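Local coordinates for protein superoxide dismutase (Anaplasma phagocytophilum, PDB 3JS4) that probably protects the cell from superoxide by converting it into molecular oxygen and hydrogen peroxide at an active-site iron ion, at residues Ser39-Arg44 with Tyr193-Asn198; Gly149-Val154 with Met185-His190; Glu125-Ser130 with Ala159-Val164; Ser107-Gly112 with Asn213-Leu218. All blocks are in the same frame, centred on the assembly; numbering follows the deposited sequence.

Contact 1. Residues Ser39-Arg44 with Tyr193-Asn198; sequences SHLLDR and YLDYLN
Leu-194 drives its CD1 methyl over the imidazole face of His-40, the two side chains crossing at about a right angle. The methyl sits 4.1 Å from the centroid of the His-40 ring and 28° off its normal, a CH-pi contact. CG of His-40 is anti to the backbone N (chi1 -177°), which carries the ring out to where the methyl of Leu-194 can cover one face. The same CD1 also touches Arg-44 CB, whereas the guanidinium end of Arg-44 bends off elsewhere. The next residue after His-40, Leu-41, crosses both Leu-194 and Asp-195 obliquely. Its CD1 packs against Leu-194 CB at 4.1 Å, while Leu-41 CD2 presses on the carboxylate of Asp-195, 3.4 Å from OD2. That carboxylate is held by the chain just before the first helix: Asp-195 OD1 bonds to Ser-38 OG, which also pairs with Leu-41 N. His-40 and Leu-194 lie at the surface; the side chain of Leu-41 is buried, about 9 Å from the bound iron. The arrangement packs the start of the long N-terminal helix, which goes on to the iron ligand His-45, against the short 193-196 helix that follows the ligand His-190, as part of the iron/manganese superoxide dismutase fold.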
# COMPACT_ATOMS: atom_id res chain seq x y z
N SER A 39 0.13 -16.72 -10.51
CA SER A 39 1.40 -17.11 -9.94
C SER A 39 2.57 -16.30 -10.57
O SER A 39 3.47 -15.78 -9.85
CB SER A 39 1.54 -18.63 -10.14
OG SER A 39 2.84 -19.00 -9.82
N HIS A 40 2.54 -16.18 -11.89
CA HIS A 40 3.53 -15.43 -12.66
C HIS A 40 3.57 -13.94 -12.25
O HIS A 40 4.65 -13.36 -12.05
CB HIS A 40 3.20 -15.59 -14.16
CG HIS A 40 4.17 -14.92 -15.09
ND1 HIS A 40 5.54 -14.98 -14.91
CD2 HIS A 40 3.97 -14.24 -16.24
CE1 HIS A 40 6.13 -14.32 -15.90
NE2 HIS A 40 5.20 -13.86 -16.72
N LEU A 41 2.41 -13.34 -12.11
CA LEU A 41 2.35 -11.92 -11.73
C LEU A 41 2.86 -11.70 -10.31
O LEU A 41 3.64 -10.78 -10.05
CB LEU A 41 0.93 -11.38 -11.89
CG LEU A 41 0.63 -9.95 -11.41
CD1 LEU A 41 1.59 -8.94 -12.03
CD2 LEU A 41 -0.81 -9.65 -11.81
N LEU A 42 2.46 -12.57 -9.39
CA LEU A 42 2.94 -12.45 -8.02
C LEU A 42 4.47 -12.60 -7.97
O LEU A 42 5.16 -11.88 -7.23
CB LEU A 42 2.30 -13.51 -7.12
CG LEU A 42 2.65 -13.41 -5.62
CD1 LEU A 42 2.35 -12.00 -5.03
CD2 LEU A 42 1.91 -14.49 -4.84
N ASP A 43 4.98 -13.55 -8.73
CA ASP A 43 6.42 -13.81 -8.76
C ASP A 43 7.19 -12.59 -9.27
O ASP A 43 8.13 -12.13 -8.64
CB ASP A 43 6.73 -15.08 -9.59
CG ASP A 43 8.23 -15.33 -9.73
OD1 ASP A 43 8.90 -15.63 -8.72
OD2 ASP A 43 8.75 -15.20 -10.86
N ARG A 44 6.77 -12.06 -10.41
CA ARG A 44 7.44 -10.92 -11.00
C ARG A 44 7.34 -9.64 -10.13
O ARG A 44 8.33 -8.92 -9.97
CB ARG A 44 6.93 -10.72 -12.43
CG ARG A 44 7.64 -9.63 -13.23
CD ARG A 44 9.16 -9.81 -13.39
NE ARG A 44 9.58 -11.15 -13.79
CZ ARG A 44 10.80 -11.44 -14.27
NH1 ARG A 44 11.72 -10.48 -14.41
NH2 ARG A 44 11.10 -12.68 -14.63
N TYR A 193 -0.49 -5.53 -14.97
CA TYR A 193 -0.42 -5.69 -16.44
C TYR A 193 -0.44 -7.14 -16.95
O TYR A 193 -1.14 -7.48 -17.92
CB TYR A 193 0.80 -4.99 -17.04
CG TYR A 193 0.43 -4.36 -18.36
CD1 TYR A 193 -0.21 -3.12 -18.39
CD2 TYR A 193 0.66 -5.02 -19.56
CE1 TYR A 193 -0.59 -2.55 -19.57
CE2 TYR A 193 0.30 -4.45 -20.75
CZ TYR A 193 -0.32 -3.22 -20.75
OH TYR A 193 -0.71 -2.66 -21.92
N LEU A 194 0.35 -7.99 -16.31
CA LEU A 194 0.52 -9.37 -16.81
C LEU A 194 -0.81 -10.14 -16.82
O LEU A 194 -1.00 -11.02 -17.66
CB LEU A 194 1.59 -10.12 -16.00
CG LEU A 194 3.07 -9.82 -16.36
CD1 LEU A 194 4.05 -10.53 -15.35
CD2 LEU A 194 3.39 -10.20 -17.84
N ASP A 195 -1.71 -9.79 -15.90
CA ASP A 195 -2.98 -10.49 -15.76
C ASP A 195 -4.14 -9.72 -16.42
O ASP A 195 -5.03 -10.34 -16.96
CB ASP A 195 -3.33 -10.74 -14.29
CG ASP A 195 -2.56 -11.89 -13.68
OD1 ASP A 195 -1.60 -12.43 -14.29
OD2 ASP A 195 -2.90 -12.23 -12.52
N TYR A 196 -4.14 -8.39 -16.32
CA TYR A 196 -5.28 -7.52 -16.77
C TYR A 196 -4.94 -6.52 -17.88
O TYR A 196 -5.78 -5.73 -18.28
CB TYR A 196 -5.88 -6.77 -15.55
CG TYR A 196 -6.31 -7.73 -14.47
CD1 TYR A 196 -7.54 -8.38 -14.56
CD2 TYR A 196 -5.45 -8.06 -13.40
CE1 TYR A 196 -7.94 -9.29 -13.61
CE2 TYR A 196 -5.84 -8.98 -12.42
CZ TYR A 196 -7.08 -9.59 -12.54
OH TYR A 196 -7.51 -10.52 -11.62
N LEU A 197 -3.69 -6.55 -18.36
CA LEU A 197 -3.25 -5.65 -19.45
C LEU A 197 -3.58 -4.20 -19.10
O LEU A 197 -3.41 -3.80 -17.95
CB LEU A 197 -3.83 -6.08 -20.80
CG LEU A 197 -3.49 -7.51 -21.25
CD1 LEU A 197 -4.29 -7.95 -22.53
CD2 LEU A 197 -1.96 -7.71 -21.47
N ASN A 198 -4.08 -3.41 -20.05
CA ASN A 198 -4.44 -2.02 -19.76
C ASN A 198 -5.77 -1.81 -18.99
O ASN A 198 -6.15 -0.68 -18.75
CB ASN A 198 -4.40 -1.19 -21.05
CG ASN A 198 -5.47 -1.59 -22.06
OD1 ASN A 198 -5.70 -2.77 -22.31
ND2 ASN A 198 -6.11 -0.60 -22.66

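Contact 2. Residues Gly149-Val154 with Met185-His190; sequences GWVWLV and MDVWEH. With FE (Fe (III) ion), chain E.
Gly-149 O accepts from Val-187 N at 2.9 Å, and two further backbone bonds join Val-151 and Met-185, whose N and O atoms each pair reciprocally. This makes Val-151 and Met-185 the hydrogen-bonded pair of an antiparallel ladder and Trp-150 with Asp-186 the non-hydrogen-bonded one. Aromatic and stacking contacts lie on the Trp-150 and Asp-186 face. The Asp-186 carboxylate is laid over one face of the Trp-150 ring, the planes only 14° apart, and Asp-186 CB comes to 3.4 Å from Trp-150 CZ3. Trp-188 turns an edge toward Trp-150 in an offset edge-to-face pair with planes at 60°; its NE1 is bonded to Asn-169 O. Apolar packing occupies the other face, where Val-151 CG2 meets Met-185 CE at 3.9 Å and Val-187 CG1 beside it. Metal coordination uses Asp-186 OD2, 2.0 Å from the iron, and His-190 NE2, 2.2 Å from it; His-45, His-101 and a water complete the site. Asp-186 OD1 instead receives Trp-188 N in an Asx turn, at 3.0 Å, from above the carboxylate plane, and a weak bond from the iron-bound water; both oxygens are thus engaged, which should restrain the carboxylate's rotation. Strand 149-156 is the middle one of the sheet, between 179-186 and 161-168, and helix 89-106 packs on Trp-150 and Trp-188 through Asn-100, Tyr-104 and Gln-97.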
# COMPACT_ATOMS: atom_id res chain seq x y z
N GLY A 149 1.36 4.93 -9.22
CA GLY A 149 1.04 5.33 -7.85
C GLY A 149 0.29 4.32 -7.01
O GLY A 149 0.34 3.12 -7.28
N TRP A 150 -0.42 4.83 -6.00
CA TRP A 150 -1.02 4.02 -4.95
C TRP A 150 -2.38 4.61 -4.54
O TRP A 150 -2.55 5.83 -4.49
CB TRP A 150 -0.12 3.98 -3.71
CG TRP A 150 1.24 3.41 -3.99
CD1 TRP A 150 2.32 4.09 -4.48
CD2 TRP A 150 1.65 2.03 -3.84
NE1 TRP A 150 3.39 3.22 -4.63
CE2 TRP A 150 3.00 1.95 -4.25
CE3 TRP A 150 1.01 0.88 -3.37
CZ2 TRP A 150 3.74 0.74 -4.22
CZ3 TRP A 150 1.75 -0.32 -3.33
CH2 TRP A 150 3.09 -0.38 -3.77
N VAL A 151 -3.32 3.73 -4.19
CA VAL A 151 -4.59 4.14 -3.58
C VAL A 151 -4.59 3.70 -2.11
O VAL A 151 -4.21 2.57 -1.79
CB VAL A 151 -5.76 3.53 -4.36
CG1 VAL A 151 -7.12 3.85 -3.73
CG2 VAL A 151 -5.69 4.02 -5.80
N TRP A 152 -4.96 4.62 -1.22
CA TRP A 152 -4.98 4.35 0.22
C TRP A 152 -6.37 4.52 0.84
O TRP A 152 -7.06 5.52 0.59
CB TRP A 152 -4.02 5.31 0.96
CG TRP A 152 -2.65 5.36 0.34
CD1 TRP A 152 -2.27 6.09 -0.74
CD2 TRP A 152 -1.50 4.59 0.73
NE1 TRP A 152 -0.95 5.84 -1.04
CE2 TRP A 152 -0.45 4.93 -0.16
CE3 TRP A 152 -1.25 3.67 1.76
CZ2 TRP A 152 0.84 4.39 -0.04
CZ3 TRP A 152 0.05 3.11 1.86
CH2 TRP A 152 1.06 3.48 0.96
N LEU A 153 -6.75 3.56 1.68
CA LEU A 153 -7.80 3.79 2.68
C LEU A 153 -7.08 4.31 3.92
O LEU A 153 -6.14 3.69 4.42
CB LEU A 153 -8.58 2.50 3.01
CG LEU A 153 -9.67 2.60 4.09
CD1 LEU A 153 -10.71 3.68 3.71
CD2 LEU A 153 -10.36 1.24 4.35
N VAL A 154 -7.50 5.47 4.40
CA VAL A 154 -6.84 6.08 5.56
C VAL A 154 -7.85 6.50 6.60
O VAL A 154 -9.04 6.68 6.27
CB VAL A 154 -5.98 7.32 5.19
CG1 VAL A 154 -4.91 6.95 4.16
CG2 VAL A 154 -6.87 8.50 4.68
N MET A 185 -3.65 -0.22 -2.36
CA MET A 185 -3.71 -0.92 -3.62
C MET A 185 -2.72 -0.24 -4.58
O MET A 185 -2.87 0.95 -4.92
CB MET A 185 -5.12 -0.85 -4.19
CG MET A 185 -5.22 -1.40 -5.61
SD MET A 185 -6.89 -1.29 -6.31
CE MET A 185 -7.11 0.49 -6.50
N ASP A 186 -1.70 -0.99 -4.98
CA ASP A 186 -0.71 -0.56 -5.97
C ASP A 186 -1.40 -0.34 -7.32
O ASP A 186 -2.05 -1.27 -7.85
CB ASP A 186 0.31 -1.71 -6.10
CG ASP A 186 1.57 -1.34 -6.88
OD1 ASP A 186 1.66 -0.24 -7.45
OD2 ASP A 186 2.49 -2.18 -6.93
N VAL A 187 -1.29 0.86 -7.88
CA VAL A 187 -1.72 1.05 -9.27
C VAL A 187 -0.60 1.36 -10.29
O VAL A 187 -0.89 1.78 -11.44
CB VAL A 187 -2.95 2.02 -9.42
CG1 VAL A 187 -4.17 1.47 -8.62
CG2 VAL A 187 -2.60 3.43 -9.03
N TRP A 188 0.67 1.11 -9.91
CA TRP A 188 1.70 1.06 -10.93
C TRP A 188 1.26 0.01 -11.93
O TRP A 188 0.71 -1.06 -11.55
CB TRP A 188 3.06 0.65 -10.36
CG TRP A 188 3.83 1.74 -9.61
CD1 TRP A 188 3.44 2.38 -8.45
CD2 TRP A 188 5.13 2.23 -9.92
NE1 TRP A 188 4.41 3.28 -8.05
CE2 TRP A 188 5.47 3.19 -8.93
CE3 TRP A 188 6.07 1.94 -10.94
CZ2 TRP A 188 6.69 3.88 -8.93
CZ3 TRP A 188 7.29 2.64 -10.94
CH2 TRP A 188 7.58 3.60 -9.94
N GLU A 189 1.51 0.26 -13.21
CA GLU A 189 1.06 -0.68 -14.23
C GLU A 189 1.58 -2.13 -14.03
O GLU A 189 0.85 -3.09 -14.30
CB GLU A 189 1.44 -0.18 -15.62
CG GLU A 189 0.68 1.11 -16.04
CD GLU A 189 0.98 1.50 -17.49
OE1 GLU A 189 2.16 1.70 -17.82
OE2 GLU A 189 0.01 1.65 -18.27
N HIS A 190 2.80 -2.28 -13.52
CA HIS A 190 3.31 -3.66 -13.24
C HIS A 190 2.52 -4.45 -12.21
O HIS A 190 2.67 -5.69 -12.13
CB HIS A 190 4.81 -3.63 -12.85
CG HIS A 190 5.07 -3.01 -11.52
ND1 HIS A 190 5.71 -1.79 -11.37
CD2 HIS A 190 4.82 -3.46 -10.26
CE1 HIS A 190 5.81 -1.50 -10.09
NE2 HIS A 190 5.27 -2.49 -9.39
FE FE E . 4.48 -2.42 -7.31
O HOH W 1 4.81 -0.19 -7.25

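Contact 3. Residues Glu125-Ser130 with Ala159-Val164; sequences EHSFGS and AKALKV
His-126, in the last turn of helix 118-128, reaches across to the segment 159-164 with its ring edge. Its NE2 lies 3.8 Å from Lys-160 O, which sits in the plane of the imidazole, and Ala-161 CB approaches the same ring obliquely. The next residue, Ser-127, points toward the strand. Its hydroxyl takes the Leu-162 N-H, with 2.9 Å between Leu-162 N and Ser-127 OG and an angle of 146° at the hydrogen. The same OG is bonded to Met-123 O one turn back in the helix, so it ties the helix backbone to the strand backbone, and it also touches the methyl of Ala-161. The strand begins here at a G1 beta bulge, in which Lys-160 and Ala-161 both face Asp-156, closing the hairpin between strands 149-156 and 161-168 of the three-stranded sheet of the C-terminal domain. A water adds a second polar link: it donates to Ser-127 O at 2.6 Å and to Leu-162 O at 2.9 Å, and accepts from Lys-163 NZ. Phe-128 follows, its CG set opposite the carbonyl carbon (chi1 -54°), which carries the ring up to the strand. There it crosses Leu-162 and Val-164 at about a right angle, with CE2 3.7 Å from Leu-162 CB and CE1 3.9 Å from Val-164 CG2. The carbonyl carbon of Lys-163 lies at the ring's edge. Phe-134 of helix 131-144 meets both Phe-128 and Val-164.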
# COMPACT_ATOMS: atom_id res chain seq x y z
N GLU A 125 -20.14 3.47 6.82
CA GLU A 125 -21.39 4.16 6.50
C GLU A 125 -21.33 5.65 6.78
O GLU A 125 -21.76 6.45 5.95
CB GLU A 125 -22.56 3.51 7.24
CG GLU A 125 -23.35 2.57 6.35
CD GLU A 125 -24.06 1.45 7.10
OE1 GLU A 125 -24.56 1.67 8.22
OE2 GLU A 125 -24.12 0.33 6.55
N HIS A 126 -20.81 6.00 7.95
CA HIS A 126 -20.55 7.39 8.34
C HIS A 126 -19.65 8.12 7.34
O HIS A 126 -19.95 9.25 6.95
CB HIS A 126 -19.94 7.44 9.75
CG HIS A 126 -19.39 8.78 10.13
ND1 HIS A 126 -20.17 9.90 10.26
CD2 HIS A 126 -18.12 9.17 10.43
CE1 HIS A 126 -19.42 10.93 10.61
NE2 HIS A 126 -18.17 10.51 10.72
N SER A 127 -18.56 7.47 6.91
CA SER A 127 -17.56 8.13 6.07
C SER A 127 -17.92 8.18 4.58
O SER A 127 -17.60 9.16 3.91
CB SER A 127 -16.16 7.50 6.24
OG SER A 127 -15.83 7.31 7.62
N PHE A 128 -18.57 7.13 4.07
CA PHE A 128 -18.87 7.03 2.64
C PHE A 128 -20.35 6.88 2.27
O PHE A 128 -20.66 6.62 1.10
CB PHE A 128 -18.10 5.85 2.01
CG PHE A 128 -16.63 5.90 2.26
CD1 PHE A 128 -15.82 6.78 1.54
CD2 PHE A 128 -16.05 5.08 3.21
CE1 PHE A 128 -14.44 6.84 1.77
CE2 PHE A 128 -14.68 5.12 3.45
CZ PHE A 128 -13.87 6.02 2.73
N GLY A 129 -21.25 7.01 3.24
CA GLY A 129 -22.69 6.84 2.98
C GLY A 129 -23.14 5.39 3.06
O GLY A 129 -24.20 5.10 3.63
N SER A 130 -22.33 4.48 2.49
CA SER A 130 -22.62 3.03 2.45
C SER A 130 -21.40 2.23 1.97
O SER A 130 -20.39 2.81 1.54
CB SER A 130 -23.79 2.73 1.52
OG SER A 130 -23.43 2.99 0.17
N ALA A 159 -10.82 14.96 10.28
CA ALA A 159 -12.20 14.75 9.84
C ALA A 159 -12.94 13.76 10.74
O ALA A 159 -14.17 13.72 10.74
CB ALA A 159 -12.25 14.26 8.40
N LYS A 160 -12.17 12.98 11.51
CA LYS A 160 -12.67 11.86 12.30
C LYS A 160 -13.45 10.86 11.44
O LYS A 160 -14.55 10.43 11.81
CB LYS A 160 -13.49 12.32 13.51
CG LYS A 160 -12.68 12.44 14.78
CD LYS A 160 -12.08 13.81 14.94
CE LYS A 160 -10.87 13.75 15.86
NZ LYS A 160 -10.77 12.45 16.58
N ALA A 161 -12.89 10.50 10.29
CA ALA A 161 -13.57 9.64 9.35
C ALA A 161 -12.54 8.96 8.49
O ALA A 161 -11.39 9.41 8.43
CB ALA A 161 -14.54 10.46 8.49
N LEU A 162 -12.95 7.85 7.87
CA LEU A 162 -12.16 7.18 6.85
C LEU A 162 -12.22 8.04 5.59
O LEU A 162 -13.20 8.74 5.35
CB LEU A 162 -12.72 5.78 6.57
CG LEU A 162 -12.86 4.81 7.75
CD1 LEU A 162 -13.61 3.56 7.30
CD2 LEU A 162 -11.49 4.41 8.33
N LYS A 163 -11.13 8.01 4.82
CA LYS A 163 -11.05 8.69 3.53
C LYS A 163 -10.33 7.77 2.56
O LYS A 163 -9.54 6.92 2.97
CB LYS A 163 -10.25 9.99 3.65
CG LYS A 163 -10.85 11.09 4.54
CD LYS A 163 -12.07 11.72 3.93
CE LYS A 163 -12.75 12.66 4.94
NZ LYS A 163 -13.96 13.27 4.32
N VAL A 164 -10.58 7.96 1.26
CA VAL A 164 -9.72 7.38 0.23
C VAL A 164 -8.88 8.50 -0.41
O VAL A 164 -9.44 9.54 -0.81
CB VAL A 164 -10.55 6.66 -0.83
CG1 VAL A 164 -9.63 6.10 -1.94
CG2 VAL A 164 -11.38 5.50 -0.19
O HOH W 2 -15.43 10.47 4.56

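Contact 4. Residues Ser107-Gly112 with Asn213-Leu218; sequences SMKPNG and NWDFVL
Lys-109 lays its extended chain across the side-chain amide of Asn-213 at about a right angle, its CD 3.6 Å from Asn-213 OD1. From there the chain continues to the next helical turn, where Lys-109 NZ forms a salt bridge with Asp-215 OD2 at 2.7 Å, meeting the carboxylate from above its plane. The torsion behind this reach is chi1 of 63°, which sets CG between the backbone N and the carbonyl carbon and points the chain at the start of the helix. Asn-213 is the N-cap of helix 214-223: its OD1 takes weak bonds from Asp-215 N and Phe-216 N. The backbone N of Asn-213 donates to Ser-107 O at 2.9 Å, well above the plane of that carbonyl. Ser-107 OG, bonded to Phe-103 O and Thr-184 N, also rests 4.0 Å from Phe-216 CD2, and that ring stands edge-to-face with Phe-103. A type II turn from Lys-109 to Gly-112 then swings the loop away toward helix 118-128. The chemistry is thus a polar fastening of a loop to a helix start: the backbone bond fixes the cap residue, while Asp-215, in a first turn where a carboxylate probably suits the helix dipole, also balances the ammonium of Lys-109.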
# COMPACT_ATOMS: atom_id res chain seq x y z
N SER A 107 -2.28 -5.86 2.89
CA SER A 107 -3.57 -5.29 2.53
C SER A 107 -4.45 -6.26 1.73
O SER A 107 -5.54 -5.91 1.29
CB SER A 107 -3.36 -3.99 1.74
OG SER A 107 -2.80 -2.96 2.59
N MET A 108 -3.96 -7.48 1.52
CA MET A 108 -4.71 -8.47 0.77
C MET A 108 -4.58 -9.79 1.52
O MET A 108 -3.70 -9.95 2.35
CB MET A 108 -4.13 -8.63 -0.64
CG MET A 108 -4.08 -7.33 -1.48
SD MET A 108 -3.50 -7.57 -3.18
CE MET A 108 -1.72 -7.79 -2.93
N LYS A 109 -5.50 -10.72 1.24
CA LYS A 109 -5.40 -12.11 1.72
C LYS A 109 -6.13 -13.03 0.75
O LYS A 109 -6.97 -12.58 -0.03
CB LYS A 109 -5.97 -12.25 3.14
CG LYS A 109 -7.47 -11.94 3.29
CD LYS A 109 -7.92 -12.30 4.72
CE LYS A 109 -9.42 -12.11 4.88
NZ LYS A 109 -9.86 -12.66 6.17
N PRO A 110 -5.82 -14.34 0.79
CA PRO A 110 -6.70 -15.28 0.09
C PRO A 110 -8.11 -15.19 0.68
O PRO A 110 -8.25 -14.96 1.89
CB PRO A 110 -6.09 -16.67 0.41
CG PRO A 110 -4.68 -16.40 0.76
CD PRO A 110 -4.64 -15.01 1.38
N ASN A 111 -9.15 -15.32 -0.14
CA ASN A 111 -10.52 -15.17 0.37
C ASN A 111 -10.77 -13.80 1.00
O ASN A 111 -11.53 -13.68 1.96
CB ASN A 111 -10.85 -16.29 1.37
CG ASN A 111 -10.90 -17.67 0.72
OD1 ASN A 111 -11.77 -17.93 -0.12
ND2 ASN A 111 -9.98 -18.58 1.11
N GLY A 112 -10.13 -12.76 0.46
CA GLY A 112 -10.37 -11.38 0.88
C GLY A 112 -11.53 -10.72 0.15
O GLY A 112 -12.35 -11.38 -0.49
N ASN A 213 -8.03 -6.89 2.47
CA ASN A 213 -7.99 -7.56 3.76
C ASN A 213 -8.56 -6.65 4.84
O ASN A 213 -7.86 -5.77 5.38
CB ASN A 213 -6.54 -7.94 4.08
CG ASN A 213 -6.42 -8.81 5.32
OD1 ASN A 213 -7.38 -9.01 6.09
ND2 ASN A 213 -5.22 -9.35 5.52
N TRP A 214 -9.83 -6.88 5.16
CA TRP A 214 -10.50 -6.09 6.18
C TRP A 214 -9.95 -6.37 7.58
O TRP A 214 -10.03 -5.52 8.44
CB TRP A 214 -12.00 -6.34 6.16
CG TRP A 214 -12.76 -5.74 5.02
CD1 TRP A 214 -13.44 -6.42 4.05
CD2 TRP A 214 -12.95 -4.35 4.74
NE1 TRP A 214 -14.05 -5.54 3.18
CE2 TRP A 214 -13.76 -4.26 3.57
CE3 TRP A 214 -12.51 -3.16 5.35
CZ2 TRP A 214 -14.13 -3.04 3.00
CZ3 TRP A 214 -12.88 -1.93 4.78
CH2 TRP A 214 -13.69 -1.88 3.63
N ASP A 215 -9.41 -7.57 7.82
CA ASP A 215 -8.79 -7.87 9.12
C ASP A 215 -7.60 -6.94 9.37
O ASP A 215 -7.34 -6.53 10.51
CB ASP A 215 -8.30 -9.33 9.23
CG ASP A 215 -9.38 -10.36 8.86
OD1 ASP A 215 -10.59 -10.05 8.99
OD2 ASP A 215 -9.00 -11.48 8.43
N PHE A 216 -6.86 -6.63 8.30
CA PHE A 216 -5.73 -5.72 8.42
C PHE A 216 -6.20 -4.30 8.80
O PHE A 216 -5.74 -3.73 9.79
CB PHE A 216 -4.87 -5.74 7.15
CG PHE A 216 -3.57 -4.98 7.27
CD1 PHE A 216 -2.59 -5.38 8.18
CD2 PHE A 216 -3.32 -3.87 6.45
CE1 PHE A 216 -1.37 -4.68 8.28
CE2 PHE A 216 -2.12 -3.17 6.54
CZ PHE A 216 -1.15 -3.57 7.45
N VAL A 217 -7.13 -3.76 8.02
CA VAL A 217 -7.75 -2.46 8.28
C VAL A 217 -8.24 -2.32 9.72
O VAL A 217 -7.86 -1.38 10.43
CB VAL A 217 -8.95 -2.25 7.33
CG1 VAL A 217 -9.58 -0.89 7.57
CG2 VAL A 217 -8.50 -2.40 5.87
N LEU A 218 -9.09 -3.26 10.14
CA LEU A 218 -9.65 -3.29 11.49
C LEU A 218 -8.57 -3.34 12.55
O LEU A 218 -8.58 -2.53 13.49
CB LEU A 218 -10.63 -4.47 11.66
CG LEU A 218 -11.32 -4.65 13.01
CD1 LEU A 218 -12.15 -3.42 13.40
CD2 LEU A 218 -12.18 -5.93 13.01

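From the N terminus, residues 39-44 open the loop that contact 1 closes, and 107-112 open that of contact 4. Next come 125-130 and 149-154, whose partners 159-164 and 185-190 close contacts 3 and 2 in turn; these two loops cross. Both fall within the spans of contacts 1 and 4, which also cross each other as 193-198 and then 213-218 arrive. Contacts 2 and 3 share the sheet, joined by a probable hydrogen bond between Val-154 O and Lys-163 N. Leu-41 packs on His-190 O, linking contact 1 to contact 2, and Leu-153 touches Val-217 and Trp-214 of contact 4. Contacts 1 and 4 bind the alpha-hairpin region to the C-terminal domain, within which contacts 2 and 3 lie.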